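Local coordinates for protein superoxide dismutase [Ni] (Streptomyces coelicolor, PDB 1T6U) that catalyses the dismutation of superoxide to hydrogen peroxide and oxygen at a nickel centre, working as a hollow homohexamer of four-helix-bundle subunits, at residues A23-M28 and P94-K99; Y71-Q76 and D108-E113. The protein carries 1 engineered substitution. All coordinates share one frame; numbering follows the deposited sequence.

Contact 1. Residues A23-M28 and P94-K99; sequences AVQEKM and PATGQK
Q25 reaches from helix 12-30 into the first turn of helix 94-115, its side chain crossing that of T96 at about a right angle. CG lies anti to the carbonyl carbon (chi1 -64°) and the chain runs on extended, which carries the carboxamide past P94. Both ends of the amide are used, unequally. Q25 NE2 donates to T96 OG1 over 2.9 Å, the firmer bond, the hydroxyl lying 30° out of the amide plane, while Q25 OE1, close beside P94 CA, takes a weak bond from G97 N at 3.1 Å. P94 packs against both Q25 and E26: its ring crosses the E26 chain obliquely, with P94 CB 3.7 Å from E26 CG and 4.0 Å from Q25 CB. The axes of the two segments approach to 8.5 Å, almost antiparallel (170°), as part of the subunit's four-helix bundle. T96 OG1 also bonds D93 O, and Q25 NE2 bonds S91 O. An alanine here would probably leave S91 O and G97 N without their amide partner, T96 OG1 with D93 O alone of those named, and a gap beside P94 CA. One buried carboxamide thus ties the two helices and the loop before the second through neutral polar groups.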
ATOM      1  N   ALA A  23     -16.803 -14.441  -7.472  1.00  8.27           N
ATOM      2  CA  ALA A  23     -16.755 -15.574  -6.552  1.00  9.18           C
ATOM      3  C   ALA A  23     -17.131 -15.155  -5.132  1.00  8.97           C
ATOM      4  O   ALA A  23     -17.880 -15.871  -4.450  1.00 10.29           O
ATOM      5  CB  ALA A  23     -15.397 -16.245  -6.549  1.00 10.38           C
ATOM      6  N   VAL A  24     -16.633 -14.035  -4.677  1.00  7.83           N
ATOM      7  CA  VAL A  24     -17.002 -13.492  -3.374  1.00  7.62           C
ATOM      8  C   VAL A  24     -18.491 -13.221  -3.298  1.00  8.11           C
ATOM      9  O   VAL A  24     -19.147 -13.593  -2.315  1.00  9.14           O
ATOM     10  CB  VAL A  24     -16.159 -12.248  -3.043  1.00  8.73           C
ATOM     11  CG1 VAL A  24     -16.662 -11.583  -1.767  1.00  9.20           C
ATOM     12  CG2 VAL A  24     -14.700 -12.636  -2.854  1.00 10.15           C
ATOM     13  N   GLN A  25     -19.056 -12.606  -4.324  1.00  8.07           N
ATOM     14  CA  GLN A  25     -20.494 -12.367  -4.360  1.00  8.28           C
ATOM     15  C   GLN A  25     -21.261 -13.690  -4.254  1.00  8.80           C
ATOM     16  O   GLN A  25     -22.212 -13.759  -3.469  1.00 10.87           O
ATOM     17  CB  GLN A  25     -20.890 -11.585  -5.617  1.00  8.84           C
ATOM     18  CG  GLN A  25     -20.295 -10.194  -5.660  1.00  7.98           C
ATOM     19  CD  GLN A  25     -20.466  -9.477  -6.982  1.00  9.25           C
ATOM     20  OE1 GLN A  25     -20.316 -10.078  -8.054  1.00  8.68           O
ATOM     21  NE2 GLN A  25     -20.722  -8.166  -6.901  1.00  9.29           N
ATOM     22  N   GLU A  26     -20.864 -14.727  -5.001  1.00  9.28           N
ATOM     23  CA  GLU A  26     -21.560 -16.018  -4.886  1.00 11.76           C
ATOM     24  C   GLU A  26     -21.509 -16.558  -3.462  1.00 12.56           C
ATOM     25  O   GLU A  26     -22.477 -17.067  -2.860  1.00 12.68           O
ATOM     26  CB  GLU A  26     -20.960 -16.993  -5.892  1.00 13.30           C
ATOM     27  CG  GLU A  26     -21.152 -16.633  -7.339  1.00 15.62           C
ATOM     28  CD  GLU A  26     -20.265 -17.321  -8.345  1.00 21.53           C
ATOM     29  OE1 GLU A  26     -20.599 -17.361  -9.550  1.00 25.01           O
ATOM     30  OE2 GLU A  26     -19.189 -17.847  -8.006  1.00 26.69           O
ATOM     31  N   LYS A  27     -20.328 -16.468  -2.854  1.00 10.68           N
ATOM     32  CA  LYS A  27     -20.191 -16.988  -1.497  1.00 11.78           C
ATOM     33  C   LYS A  27     -21.003 -16.217  -0.476  1.00 11.22           C
ATOM     34  O   LYS A  27     -21.462 -16.766   0.512  1.00 12.70           O
ATOM     35  CB  LYS A  27     -18.702 -16.955  -1.097  1.00 13.17           C
ATOM     36  CG  LYS A  27     -17.916 -17.990  -1.901  1.00 18.69           C
ATOM     37  CD  LYS A  27     -16.464 -18.051  -1.609  1.00 24.54           C
ATOM     38  CE  LYS A  27     -15.763 -19.237  -2.231  1.00 23.83           C
ATOM     39  NZ  LYS A  27     -16.390 -20.567  -2.060  1.00 34.47           N
ATOM     40  N   MET A  28     -21.186 -14.940  -0.689  1.00 10.94           N
ATOM     41  CA  MET A  28     -22.015 -14.144   0.208  1.00 10.75           C
ATOM     42  C   MET A  28     -23.421 -14.679   0.229  1.00 12.28           C
ATOM     43  O   MET A  28     -24.102 -14.564   1.203  1.00 15.24           O
ATOM     44  CB  MET A  28     -22.005 -12.647  -0.176  1.00 10.74           C
ATOM     45  CG  MET A  28     -20.617 -12.026  -0.002  1.00 10.37           C
ATOM     46  SD  MET A  28     -20.520 -10.260  -0.358  1.00 12.43           S
ATOM     47  CE  MET A  28     -21.141  -9.592   1.188  1.00 16.21           C
ATOM     48  N   PRO A  94     -23.843 -11.595  -7.793  1.00  9.88           N
ATOM     49  CA  PRO A  94     -22.797 -12.012  -8.737  1.00  9.61           C
ATOM     50  C   PRO A  94     -23.084 -11.625 -10.197  1.00 11.00           C
ATOM     51  O   PRO A  94     -22.111 -11.615 -10.977  1.00 10.89           O
ATOM     52  CB  PRO A  94     -22.746 -13.528  -8.581  1.00 13.21           C
ATOM     53  CG  PRO A  94     -23.789 -13.928  -7.607  1.00 13.50           C
ATOM     54  CD  PRO A  94     -24.447 -12.721  -7.101  1.00 10.46           C
ATOM     55  N   ALA A  95     -24.308 -11.286 -10.583  1.00 10.92           N
ATOM     56  CA  ALA A  95     -24.532 -10.793 -11.918  1.00 11.71           C
ATOM     57  C   ALA A  95     -23.793  -9.486 -12.172  1.00 11.10           C
ATOM     58  O   ALA A  95     -23.466  -9.169 -13.307  1.00 11.56           O
ATOM     59  CB  ALA A  95     -26.007 -10.635 -12.247  1.00 13.58           C
ATOM     60  N   THR A  96     -23.532  -8.711 -11.148  1.00 10.04           N
ATOM     61  CA  THR A  96     -22.780  -7.459 -11.285  1.00 11.49           C
ATOM     62  C   THR A  96     -21.313  -7.808 -11.527  1.00  9.33           C
ATOM     63  O   THR A  96     -20.678  -7.203 -12.392  1.00 10.58           O
ATOM     64  CB  THR A  96     -22.916  -6.471 -10.123  1.00 10.94           C
ATOM     65  OG1 THR A  96     -22.412  -6.998  -8.884  1.00 10.48           O
ATOM     66  CG2 THR A  96     -24.382  -6.124  -9.911  1.00 13.44           C
ATOM     67  N   GLY A  97     -20.780  -8.771 -10.782  1.00 10.24           N
ATOM     68  CA  GLY A  97     -19.433  -9.215 -11.127  1.00  9.18           C
ATOM     69  C   GLY A  97     -19.375  -9.789 -12.537  1.00  9.20           C
ATOM     70  O   GLY A  97     -18.367  -9.584 -13.233  1.00  9.52           O
ATOM     71  N   GLN A  98     -20.413 -10.498 -12.966  1.00 10.23           N
ATOM     72  CA  GLN A  98     -20.348 -11.072 -14.309  1.00 11.25           C
ATOM     73  C   GLN A  98     -20.390 -10.001 -15.385  1.00 11.50           C
ATOM     74  O   GLN A  98     -19.753 -10.078 -16.437  1.00 10.92           O
ATOM     75  CB  GLN A  98     -21.503 -12.056 -14.461  1.00 10.76           C
ATOM     76  CG  GLN A  98     -21.490 -12.707 -15.846  1.00 12.42           C
ATOM     77  CD  GLN A  98     -20.231 -13.512 -16.058  1.00 12.31           C
ATOM     78  OE1 GLN A  98     -19.919 -14.343 -15.178  1.00 15.80           O
ATOM     79  NE2 GLN A  98     -19.522 -13.305 -17.170  1.00 14.40           N
ATOM     80  N   LYS A  99     -21.174  -8.944 -15.156  1.00 10.31           N
ATOM     81  CA  LYS A  99     -21.225  -7.802 -16.078  1.00 10.40           C
ATOM     82  C   LYS A  99     -19.843  -7.161 -16.198  1.00 11.13           C
ATOM     83  O   LYS A  99     -19.390  -6.870 -17.331  1.00 10.09           O
ATOM     84  CB  LYS A  99     -22.248  -6.731 -15.679  1.00 12.68           C
ATOM     85  CG  LYS A  99     -22.434  -5.732 -16.824  1.00 19.12           C
ATOM     86  CD  LYS A  99     -23.487  -4.719 -16.496  1.00 28.21           C
ATOM     87  CE  LYS A  99     -23.827  -3.791 -17.654  1.00 36.54           C
ATOM     88  NZ  LYS A  99     -24.598  -2.562 -17.270  1.00 49.66           N
TER

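Contact 2. Residues Y71-Q76 and D108-E113; sequences YPELHQ and DKIFWE
I110 and Y71 make the main apolar contact between residues 108-113 of helix 94-115 and the turn at 71-74. The methyl CG2 of I110 stands over the centre of the tyrosine ring, 3.7 Å from the ring centroid and only 4° off the ring normal, a CH-pi contact with the methyl almost exactly on the ring axis. I110 CG2 lies anti to the backbone N, while CG1 takes the place beside that N and runs out extended to CD1; the ring is therefore met by CG1 and CD1 along its CD2 side as well, with I110 CD1 4.0 Å from Y71 CD2. The same CD1 touches L74 CD1 at 4.1 Å, so the isoleucine tip lies against both the ring and the leucine. At the margin of this apolar group is a plain van der Waals contact: E73 bends at chi2 (-91°), which turns CD back, and E73 OE2 ends 3.9 Å from I110 CD1, tip to tip.

Polar contact is made at the far end of the ring. Y71 OH donates to E113 OE1 over 2.8 Å, using the anti lone pair of that oxygen, with the carboxylate turned 39° from the ring plane. E113 OE1 lies at the ring's edge, near its plane, and this bond would tend to fix the direction of the phenol O-H.

Y71 opens a type I beta turn to L74, closed by L74 N to Y71 O at 3.0 Å. This turn links helix 65-70 to helix 74-89, and the contact fastens it against the C-terminal part of helix 94-115. L74 also touches F63, in the loop between helix 34-62 and helix 65-70, while F111, pointing away from the turn, meets Y62 at the end of helix 34-62.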
ATOM      1  N   TYR A  71     -10.578   1.494 -33.033  1.00 19.11           N
ATOM      2  CA  TYR A  71     -11.635   1.130 -32.113  1.00 18.56           C
ATOM      3  C   TYR A  71     -12.170   2.381 -31.452  1.00 20.35           C
ATOM      4  O   TYR A  71     -11.876   2.702 -30.316  1.00 21.08           O
ATOM      5  CB  TYR A  71     -11.097   0.179 -31.043  1.00 18.99           C
ATOM      6  CG  TYR A  71     -10.424  -1.048 -31.633  1.00 19.28           C
ATOM      7  CD1 TYR A  71      -9.048  -1.125 -31.826  1.00 20.65           C
ATOM      8  CD2 TYR A  71     -11.214  -2.133 -32.014  1.00 20.34           C
ATOM      9  CE1 TYR A  71      -8.488  -2.258 -32.372  1.00 18.98           C
ATOM     10  CE2 TYR A  71     -10.645  -3.287 -32.562  1.00 18.79           C
ATOM     11  CZ  TYR A  71      -9.272  -3.338 -32.740  1.00 20.25           C
ATOM     12  OH  TYR A  71      -8.690  -4.466 -33.275  1.00 19.81           O
ATOM     13  N   PRO A  72     -12.994   3.109 -32.175  1.00 21.28           N
ATOM     14  CA  PRO A  72     -13.538   4.343 -31.641  1.00 21.23           C
ATOM     15  C   PRO A  72     -14.424   4.188 -30.411  1.00 19.85           C
ATOM     16  O   PRO A  72     -14.673   5.171 -29.689  1.00 22.04           O
ATOM     17  CB  PRO A  72     -14.381   4.898 -32.807  1.00 27.07           C
ATOM     18  CG  PRO A  72     -14.634   3.724 -33.707  1.00 30.59           C
ATOM     19  CD  PRO A  72     -13.434   2.803 -33.552  1.00 28.81           C
ATOM     20  N   GLU A  73     -14.900   2.984 -30.159  1.00 19.53           N
ATOM     21  CA  GLU A  73     -15.708   2.640 -28.999  1.00 21.21           C
ATOM     22  C   GLU A  73     -14.883   2.305 -27.781  1.00 17.65           C
ATOM     23  O   GLU A  73     -15.469   2.137 -26.713  1.00 18.33           O
ATOM     24  CB  GLU A  73     -16.555   1.395 -29.335  1.00 25.73           C
ATOM     25  CG  GLU A  73     -15.760   0.094 -29.302  1.00 35.91           C
ATOM     26  CD  GLU A  73     -15.118  -0.374 -30.587  1.00 39.16           C
ATOM     27  OE1 GLU A  73     -14.714   0.468 -31.430  1.00 30.19           O
ATOM     28  OE2 GLU A  73     -15.033  -1.626 -30.707  1.00 32.81           O
ATOM     29  N   LEU A  74     -13.583   2.190 -27.886  1.00 15.96           N
ATOM     30  CA  LEU A  74     -12.714   1.689 -26.830  1.00 15.16           C
ATOM     31  C   LEU A  74     -12.646   2.590 -25.619  1.00 15.69           C
ATOM     32  O   LEU A  74     -12.714   2.149 -24.475  1.00 13.54           O
ATOM     33  CB  LEU A  74     -11.306   1.461 -27.417  1.00 15.04           C
ATOM     34  CG  LEU A  74     -10.316   0.874 -26.405  1.00 15.33           C
ATOM     35  CD1 LEU A  74     -10.830  -0.401 -25.721  1.00 13.22           C
ATOM     36  CD2 LEU A  74      -8.970   0.582 -27.066  1.00 15.52           C
ATOM     37  N   HIS A  75     -12.563   3.905 -25.847  1.00 15.56           N
ATOM     38  CA  HIS A  75     -12.608   4.814 -24.704  1.00 13.71           C
ATOM     39  C   HIS A  75     -13.839   4.616 -23.837  1.00 14.29           C
ATOM     40  O   HIS A  75     -13.730   4.508 -22.616  1.00 13.08           O
ATOM     41  CB  HIS A  75     -12.578   6.283 -25.176  1.00 14.67           C
ATOM     42  CG  HIS A  75     -11.275   6.790 -25.656  1.00 11.22           C
ATOM     43  ND1 HIS A  75     -10.066   6.375 -25.157  1.00 15.35           N
ATOM     44  CD2 HIS A  75     -10.976   7.714 -26.590  1.00 14.21           C
ATOM     45  CE1 HIS A  75      -9.076   7.032 -25.785  1.00 16.60           C
ATOM     46  NE2 HIS A  75      -9.621   7.851 -26.669  1.00 16.18           N
ATOM     47  N   GLN A  76     -15.015   4.604 -24.462  1.00 13.39           N
ATOM     48  CA  GLN A  76     -16.278   4.418 -23.733  1.00 13.43           C
ATOM     49  C   GLN A  76     -16.371   3.029 -23.152  1.00 13.21           C
ATOM     50  O   GLN A  76     -16.939   2.874 -22.045  1.00 13.60           O
ATOM     51  CB  GLN A  76     -17.490   4.695 -24.614  1.00 13.77           C
ATOM     52  CG  GLN A  76     -18.791   4.725 -23.834  1.00 16.10           C
ATOM     53  CD  GLN A  76     -18.903   5.874 -22.872  1.00 14.84           C
ATOM     54  OE1 GLN A  76     -18.690   7.035 -23.221  1.00 17.23           O
ATOM     55  NE2 GLN A  76     -19.239   5.583 -21.615  1.00 18.55           N
ATOM     56  N   ASP A 108     -10.475  -7.546 -23.692  1.00  9.99           N
ATOM     57  CA  ASP A 108      -9.514  -8.613 -23.987  1.00 10.77           C
ATOM     58  C   ASP A 108      -9.545  -8.959 -25.461  1.00 10.46           C
ATOM     59  O   ASP A 108      -8.515  -9.155 -26.091  1.00 11.09           O
ATOM     60  CB  ASP A 108      -9.821  -9.819 -23.097  1.00 11.73           C
ATOM     61  CG  ASP A 108      -8.908 -10.992 -23.333  1.00 13.20           C
ATOM     62  OD1 ASP A 108      -7.880 -11.039 -22.648  1.00 17.38           O
ATOM     63  OD2 ASP A 108      -9.285 -11.795 -24.219  1.00 19.28           O
ATOM     64  N   LYS A 109     -10.722  -8.981 -26.056  1.00 11.94           N
ATOM     65  CA  LYS A 109     -10.831  -9.324 -27.473  1.00 13.65           C
ATOM     66  C   LYS A 109     -10.059  -8.302 -28.324  1.00 14.68           C
ATOM     67  O   LYS A 109      -9.294  -8.627 -29.231  1.00 13.86           O
ATOM     68  CB  LYS A 109     -12.291  -9.406 -27.880  1.00 16.97           C
ATOM     69  CG  LYS A 109     -12.496  -9.735 -29.372  1.00 18.91           C
ATOM     70  CD  LYS A 109     -13.987  -9.693 -29.767  1.00 22.66           C
ATOM     71  CE  LYS A 109     -14.228  -9.926 -31.250  1.00 30.71           C
ATOM     72  NZ  LYS A 109     -15.668  -9.777 -31.696  1.00 48.36           N
ATOM     73  N   ILE A 110     -10.234  -7.022 -28.036  1.00 13.95           N
ATOM     74  CA  ILE A 110      -9.513  -5.924 -28.728  1.00 12.63           C
ATOM     75  C   ILE A 110      -8.012  -5.998 -28.473  1.00 11.43           C
ATOM     76  O   ILE A 110      -7.182  -5.961 -29.385  1.00 12.71           O
ATOM     77  CB  ILE A 110     -10.147  -4.585 -28.320  1.00 12.02           C
ATOM     78  CG1 ILE A 110     -11.613  -4.481 -28.818  1.00 14.37           C
ATOM     79  CG2 ILE A 110      -9.339  -3.388 -28.748  1.00 12.19           C
ATOM     80  CD1 ILE A 110     -12.320  -3.229 -28.365  1.00 14.41           C
ATOM     81  N   PHE A 111      -7.648  -6.150 -27.176  1.00 11.69           N
ATOM     82  CA  PHE A 111      -6.247  -6.321 -26.810  1.00 11.10           C
ATOM     83  C   PHE A 111      -5.551  -7.337 -27.717  1.00 12.25           C
ATOM     84  O   PHE A 111      -4.522  -7.088 -28.355  1.00 11.95           O
ATOM     85  CB  PHE A 111      -6.153  -6.679 -25.330  1.00 10.58           C
ATOM     86  CG  PHE A 111      -4.714  -6.902 -24.885  1.00  9.53           C
ATOM     87  CD1 PHE A 111      -3.925  -5.854 -24.474  1.00 11.11           C
ATOM     88  CD2 PHE A 111      -4.121  -8.165 -24.912  1.00  9.82           C
ATOM     89  CE1 PHE A 111      -2.603  -6.066 -24.084  1.00 11.76           C
ATOM     90  CE2 PHE A 111      -2.822  -8.384 -24.492  1.00 10.41           C
ATOM     91  CZ  PHE A 111      -2.034  -7.318 -24.096  1.00 11.62           C
ATOM     92  N   TRP A 112      -6.099  -8.553 -27.764  1.00 11.26           N
ATOM     93  CA  TRP A 112      -5.401  -9.619 -28.537  1.00 13.00           C
ATOM     94  C   TRP A 112      -5.456  -9.312 -30.015  1.00 13.55           C
ATOM     95  O   TRP A 112      -4.493  -9.663 -30.696  1.00 13.30           O
ATOM     96  CB  TRP A 112      -5.906 -11.021 -28.154  1.00 12.13           C
ATOM     97  CG  TRP A 112      -5.436 -11.338 -26.753  1.00 12.26           C
ATOM     98  CD1 TRP A 112      -6.207 -11.396 -25.599  1.00 13.17           C
ATOM     99  CD2 TRP A 112      -4.095 -11.618 -26.383  1.00 12.90           C
ATOM    100  NE1 TRP A 112      -5.396 -11.697 -24.551  1.00 14.39           N
ATOM    101  CE2 TRP A 112      -4.105 -11.843 -24.993  1.00 13.90           C
ATOM    102  CE3 TRP A 112      -2.885 -11.705 -27.072  1.00 15.57           C
ATOM    103  CZ2 TRP A 112      -2.943 -12.153 -24.274  1.00 16.72           C
ATOM    104  CZ3 TRP A 112      -1.753 -12.011 -26.360  1.00 17.67           C
ATOM    105  CH2 TRP A 112      -1.782 -12.234 -24.978  1.00 16.10           C
ATOM    106  N   GLU A 113      -6.479  -8.672 -30.534  1.00 13.26           N
ATOM    107  CA  GLU A 113      -6.402  -8.260 -31.964  1.00 13.51           C
ATOM    108  C   GLU A 113      -5.213  -7.337 -32.204  1.00 12.00           C
ATOM    109  O   GLU A 113      -4.436  -7.427 -33.149  1.00 15.60           O
ATOM    110  CB  GLU A 113      -7.697  -7.567 -32.389  1.00 16.65           C
ATOM    111  CG  GLU A 113      -8.834  -8.545 -32.505  1.00 17.91           C
ATOM    112  CD  GLU A 113     -10.181  -7.976 -32.911  1.00 21.46           C
ATOM    113  OE1 GLU A 113     -10.283  -6.772 -33.206  1.00 23.36           O
ATOM    114  OE2 GLU A 113     -11.166  -8.752 -32.957  1.00 22.04           O
TER

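How the contacts relate
Both contacts hold helix 94-115, contact 1 at its N-terminal end and contact 2 near its C-terminal end, on opposite sides of the chain's centre; their centres are 24 Å apart and their nearest atoms about 11 Å. Contact 1 pairs that helix with helix 12-30, contact 2 with the turn leading into helix 74-89. Contact 1 is partly buried, with E26 at its exposed margin, and combines a carboxamide bonded to a hydroxyl, and weakly to a backbone N-H, with proline packing. Contact 2 is the more buried, an apolar group closed by one phenol-carboxylate bond. Helix against helix in the first thus gives way to turn against helix in the second, and neither lies at the annotated nickel site.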